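Local atomic coordinates of rutinosidase (Aspergillus niger, PDB entry 6I1A), a protein that hydrolyses rutinosides such as rutin to release rutinose, as a secreted glycoside hydrolase of family 5 related to exo-1,3-beta-glucanases. Residues A[31-34]-A[40-43]; A[35-40]-A[336-341]. All blocks are in the same frame, centred on the assembly; numbering follows the deposited sequence.

Contact 1 (A[31-34]-A[40-43]). With NAG (2-acetamido-2-deoxy-beta-D-glucopyranose), chain G; EDO (1,2-ethanediol), chain M.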
# COMPACT_ATOMS: atom_id res chain seq x y z
N LEU A 31 -30.83 -2.39 5.05
CA LEU A 31 -31.41 -2.95 3.82
C LEU A 31 -30.47 -3.96 3.14
O LEU A 31 -30.91 -4.61 2.18
CB LEU A 31 -31.81 -1.81 2.88
CG LEU A 31 -32.73 -0.77 3.51
CD1 LEU A 31 -33.10 0.34 2.52
CD2 LEU A 31 -34.00 -1.42 4.09
N GLU A 32 -29.26 -4.11 3.63
CA GLU A 32 -28.33 -5.18 3.22
C GLU A 32 -27.73 -5.76 4.50
O GLU A 32 -27.43 -4.93 5.41
CB GLU A 32 -27.26 -4.63 2.27
CG GLU A 32 -26.46 -3.41 2.76
CD GLU A 32 -25.28 -3.68 3.66
OE1 GLU A 32 -25.03 -2.85 4.53
OE2 GLU A 32 -24.55 -4.67 3.41
N GLN A 33 -27.52 -7.05 4.54
CA GLN A 33 -27.19 -7.71 5.85
C GLN A 33 -25.75 -8.21 5.79
O GLN A 33 -25.31 -8.74 4.76
CB GLN A 33 -28.13 -8.89 6.12
CG GLN A 33 -29.61 -8.54 5.93
CD GLN A 33 -30.04 -7.32 6.68
OE1 GLN A 33 -29.60 -7.01 7.81
NE2 GLN A 33 -30.95 -6.55 6.08
N GLU A 34 -25.04 -8.09 6.95
CA GLU A 34 -23.68 -8.61 7.07
C GLU A 34 -23.49 -9.18 8.49
O GLU A 34 -23.97 -8.58 9.42
CB GLU A 34 -22.65 -7.49 6.87
CG GLU A 34 -22.80 -6.78 5.51
CD GLU A 34 -21.85 -5.60 5.33
OE1 GLU A 34 -20.70 -5.70 5.86
OE2 GLU A 34 -22.27 -4.60 4.76
N LEU A 40 -26.28 -10.80 17.28
CA LEU A 40 -27.49 -11.54 17.77
C LEU A 40 -28.33 -11.90 16.56
O LEU A 40 -28.68 -13.09 16.40
CB LEU A 40 -28.26 -10.68 18.75
CG LEU A 40 -29.57 -11.29 19.26
CD1 LEU A 40 -29.32 -12.69 19.81
CD2 LEU A 40 -30.16 -10.38 20.33
N PHE A 41 -28.45 -10.96 15.64
CA PHE A 41 -29.25 -11.24 14.41
C PHE A 41 -28.63 -12.40 13.67
O PHE A 41 -29.33 -13.33 13.23
CB PHE A 41 -29.33 -9.95 13.60
CG PHE A 41 -30.06 -10.16 12.30
CD1 PHE A 41 -31.43 -10.26 12.30
CD2 PHE A 41 -29.38 -10.24 11.10
CE1 PHE A 41 -32.11 -10.42 11.08
CE2 PHE A 41 -30.06 -10.44 9.90
CZ PHE A 41 -31.43 -10.58 9.92
N TRP A 42 -27.36 -12.32 13.35
CA TRP A 42 -26.66 -13.32 12.53
C TRP A 42 -26.67 -14.68 13.21
O TRP A 42 -26.89 -15.73 12.57
CB TRP A 42 -25.24 -12.89 12.16
CG TRP A 42 -24.80 -13.51 10.87
CD1 TRP A 42 -24.07 -14.63 10.65
CD2 TRP A 42 -25.20 -13.03 9.56
NE1 TRP A 42 -23.93 -14.87 9.31
CE2 TRP A 42 -24.65 -13.90 8.63
CE3 TRP A 42 -25.91 -11.91 9.14
CZ2 TRP A 42 -24.75 -13.67 7.25
CZ3 TRP A 42 -26.05 -11.69 7.77
CH2 TRP A 42 -25.48 -12.57 6.86
N ASP A 43 -26.39 -14.69 14.52
CA ASP A 43 -26.32 -15.99 15.22
C ASP A 43 -27.70 -16.63 15.25
O ASP A 43 -27.75 -17.88 15.11
CB ASP A 43 -25.80 -15.77 16.64
CG ASP A 43 -24.34 -15.39 16.73
OD1 ASP A 43 -23.65 -15.39 15.70
OD2 ASP A 43 -23.91 -15.06 17.87
C1 NAG G . -21.92 -11.70 21.15
C2 NAG G . -21.59 -12.49 22.43
C3 NAG G . -22.27 -13.83 22.38
C4 NAG G . -23.74 -13.65 22.19
C5 NAG G . -23.89 -12.89 20.88
C6 NAG G . -25.32 -12.64 20.45
C7 NAG G . -19.36 -11.86 23.24
C8 NAG G . -20.05 -11.01 24.26
N2 NAG G . -20.11 -12.68 22.46
O3 NAG G . -21.96 -14.52 23.60
O4 NAG G . -24.40 -14.95 22.04
O5 NAG G . -23.29 -11.59 21.11
O6 NAG G . -26.02 -12.02 21.53
O7 NAG G . -18.16 -11.72 23.04
C1 EDO M . -21.52 -13.10 13.96
O1 EDO M . -21.89 -13.25 15.32
C2 EDO M . -20.54 -11.99 13.84
O2 EDO M . -20.91 -10.75 14.40

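Contact 2 (A[35-40]-A[336-341]). With NAG (2-acetamido-2-deoxy-beta-D-glucopyranose), chain G; EDO (1,2-ethanediol), chain M; EDO (1,2-ethanediol), chain U.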
# COMPACT_ATOMS: atom_id res chain seq x y z
N SER A 35 -22.72 -10.24 8.56
CA SER A 35 -22.51 -11.00 9.83
C SER A 35 -21.93 -10.12 10.93
O SER A 35 -22.34 -10.27 12.08
CB SER A 35 -21.65 -12.18 9.59
OG SER A 35 -20.31 -11.86 9.26
N THR A 36 -21.00 -9.21 10.65
CA THR A 36 -20.29 -8.48 11.71
C THR A 36 -21.13 -7.39 12.35
O THR A 36 -20.80 -6.92 13.44
CB THR A 36 -19.00 -7.91 11.11
OG1 THR A 36 -19.33 -7.14 9.95
CG2 THR A 36 -18.06 -9.02 10.74
N ILE A 37 -22.16 -6.87 11.66
CA ILE A 37 -22.83 -5.63 12.13
C ILE A 37 -23.72 -5.87 13.36
O ILE A 37 -23.88 -5.01 14.22
CB ILE A 37 -23.63 -5.00 10.97
CG1 ILE A 37 -22.61 -4.58 9.91
CG2 ILE A 37 -24.48 -3.85 11.49
CD1 ILE A 37 -23.23 -4.05 8.60
N ASP A 38 -24.36 -7.05 13.42
CA ASP A 38 -25.35 -7.39 14.49
C ASP A 38 -25.17 -8.90 14.75
O ASP A 38 -25.61 -9.76 13.97
CB ASP A 38 -26.75 -6.98 14.10
CG ASP A 38 -27.83 -7.23 15.14
OD1 ASP A 38 -27.62 -8.11 15.98
OD2 ASP A 38 -28.88 -6.59 15.05
N SER A 39 -24.45 -9.23 15.83
CA SER A 39 -24.11 -10.65 16.14
C SER A 39 -25.38 -11.43 16.54
O SER A 39 -25.43 -12.58 16.16
CB SER A 39 -23.07 -10.71 17.28
OG SER A 39 -21.91 -9.99 16.88
N LEU A 40 -26.28 -10.80 17.28
CA LEU A 40 -27.49 -11.54 17.77
C LEU A 40 -28.33 -11.90 16.56
O LEU A 40 -28.68 -13.09 16.40
CB LEU A 40 -28.26 -10.68 18.75
CG LEU A 40 -29.57 -11.29 19.26
CD1 LEU A 40 -29.32 -12.69 19.81
CD2 LEU A 40 -30.16 -10.38 20.33
N SER A 336 -18.66 9.88 5.20
CA SER A 336 -19.77 9.20 5.88
C SER A 336 -19.25 7.95 6.58
O SER A 336 -18.66 7.07 5.98
CB SER A 336 -20.99 8.86 4.99
OG SER A 336 -20.65 8.27 3.77
N TYR A 337 -19.45 7.90 7.90
CA TYR A 337 -18.90 6.84 8.76
C TYR A 337 -19.66 5.55 8.56
O TYR A 337 -20.88 5.55 8.36
CB TYR A 337 -19.02 7.30 10.23
CG TYR A 337 -18.10 6.57 11.16
CD1 TYR A 337 -16.82 7.02 11.35
CD2 TYR A 337 -18.49 5.42 11.82
CE1 TYR A 337 -15.95 6.37 12.19
CE2 TYR A 337 -17.59 4.71 12.63
CZ TYR A 337 -16.32 5.19 12.79
OH TYR A 337 -15.42 4.51 13.59
N TRP A 338 -18.94 4.44 8.67
CA TRP A 338 -19.55 3.09 8.69
C TRP A 338 -19.55 2.68 10.16
O TRP A 338 -18.48 2.32 10.64
CB TRP A 338 -18.80 2.07 7.84
CG TRP A 338 -19.56 0.79 7.69
CD1 TRP A 338 -19.62 -0.30 8.51
CD2 TRP A 338 -20.51 0.54 6.63
NE1 TRP A 338 -20.49 -1.22 8.00
CE2 TRP A 338 -21.06 -0.72 6.85
CE3 TRP A 338 -20.90 1.24 5.47
CZ2 TRP A 338 -21.98 -1.33 5.99
CZ3 TRP A 338 -21.82 0.66 4.63
CH2 TRP A 338 -22.34 -0.59 4.88
N THR A 339 -20.69 2.66 10.85
CA THR A 339 -22.07 2.84 10.39
C THR A 339 -22.90 3.41 11.52
O THR A 339 -22.42 3.52 12.70
CB THR A 339 -22.57 1.51 9.86
OG1 THR A 339 -23.89 1.66 9.33
CG2 THR A 339 -22.59 0.40 10.89
N ALA A 340 -24.15 3.79 11.27
CA ALA A 340 -24.99 4.44 12.28
C ALA A 340 -25.19 3.53 13.50
O ALA A 340 -25.04 4.07 14.65
CB ALA A 340 -26.34 4.76 11.66
N LYS A 341 -25.53 2.29 13.29
CA LYS A 341 -25.96 1.38 14.38
C LYS A 341 -25.23 0.07 14.18
O LYS A 341 -25.39 -0.57 13.17
CB LYS A 341 -27.48 1.23 14.27
CG LYS A 341 -28.22 1.10 15.57
CD LYS A 341 -29.62 1.61 15.34
CE LYS A 341 -30.41 1.58 16.58
NZ LYS A 341 -31.83 1.43 16.24
C1 NAG G . -21.92 -11.70 21.15
C2 NAG G . -21.59 -12.49 22.43
C3 NAG G . -22.27 -13.83 22.38
C4 NAG G . -23.74 -13.65 22.19
C5 NAG G . -23.89 -12.89 20.88
C6 NAG G . -25.32 -12.64 20.45
C7 NAG G . -19.36 -11.86 23.24
C8 NAG G . -20.05 -11.01 24.26
N2 NAG G . -20.11 -12.68 22.46
O3 NAG G . -21.96 -14.52 23.60
O4 NAG G . -24.40 -14.95 22.04
O5 NAG G . -23.29 -11.59 21.11
O6 NAG G . -26.02 -12.02 21.53
O7 NAG G . -18.16 -11.72 23.04
C1 EDO M . -21.52 -13.10 13.96
O1 EDO M . -21.89 -13.25 15.32
C2 EDO M . -20.54 -11.99 13.84
O2 EDO M . -20.91 -10.75 14.40
C1 EDO U . -15.74 -5.01 9.54
O1 EDO U . -15.44 -6.32 10.02
C2 EDO U . -16.91 -4.34 10.22
O2 EDO U . -18.22 -4.74 9.72

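Contact 1 (A[31-34]-A[40-43])
Trp42, on helix 39-45, lies against the loop residues Gln33 and Glu34 with the six-membered part of its indole. Gln33 CB meets the rim of the ring in its plane, 3.9 Å from Trp42 CZ3, while the Glu34 main chain comes in obliquely, with Glu34 C 3.7 Å from Trp42 CZ3. Although the CB of Trp42 does not point at the loop, CG stands anti to the backbone N (chi1 -152°) and carries the benzo edge across to it. Glu34 presents backbone here, since its side chain starts off away from the helix. Gln33 is bent at chi2 (-52°), and of its amide it is OE1, not NE2, that lies nearest Phe41, 4.0 Å from Phe41 CE2. Amide and phenyl planes are inclined by 59°, so the two groups do not stack. The polar ends look elsewhere: Gln33 NE2 binds Trp30 O, Gln33 OE1 takes a weak hydrogen bond from Arg70 NE, and Trp42 NE1 binds Ala49 O. Arg70 also makes a cation-pi contact with Phe41. The direct contact is therefore one of van der Waals packing between loop and helix; Trp30 O and, weakly, Arg70 fix the amide's rotation, Arg70 also meeting the phenyl ring, while the Ala49 carbonyl holds the buried indole N-H.

Contact 2 (A[35-40]-A[336-341])
The indole of Trp338 receives Ile37 at its edge, near the ring plane, with Ile37 CD1 4.0 Å from Trp338 CZ2 and equally far from Trp338 NE1. On one indole face sits Thr339 CB, 3.7 Å above the plane and shifted toward the rim, the next residue in the chain folding back over its neighbour. The peptide bond joining Trp338 and Thr339 is cis. Ile37 points its CB at the barrel segment and reaches the ring with an extended CG1-CD1 arm (chi2 174°), crossing the indole at about a right angle. Its other branch, CG2, rests 3.8 Å from Lys341 O, so one side chain spans the turn from Trp338 to Lys341. A backbone hydrogen bond between Ile37 and Thr343 ties the same loops together further on. Just after Ile37, Asp38 is the N-cap of helix 39-45: OD1 accepts from Phe41 N, while OD2 forms a salt bridge with Arg70. Strand 334-337 is the last of the eight barrel strands, and a cis peptide after a tryptophan at its C-terminal end is a recurrent feature of family 5 TIM barrels; here the loop that follows packs against the loop leaving the first strand, 22-26.

In the fold
Contact 1 lies wholly within residues 31-43; contact 2 joins the middle of that stretch to 336-341; their centres are about 9 Å apart. They meet directly where Trp42 CD2 approaches Ser35 CA (3.4 Å). The Trp338 indole is met by two acids from the 31-34 loop: Glu34 OE2 is 3.5 Å from Trp338 CZ2, and Glu32 OE1 is equally close to Trp338 CH2. Because these loops follow strands 22-26 and 334-337, both contacts lie at the C-terminal end of the barrel, where family 5 enzymes have their active site. Leu40, common to both, borders the attached N-acetylglucosamine, and one ethanediol, probably from the crystallisation liquor, is hydrogen-bonded to Asp43 OD1, Ser35 O and Ser39 OG.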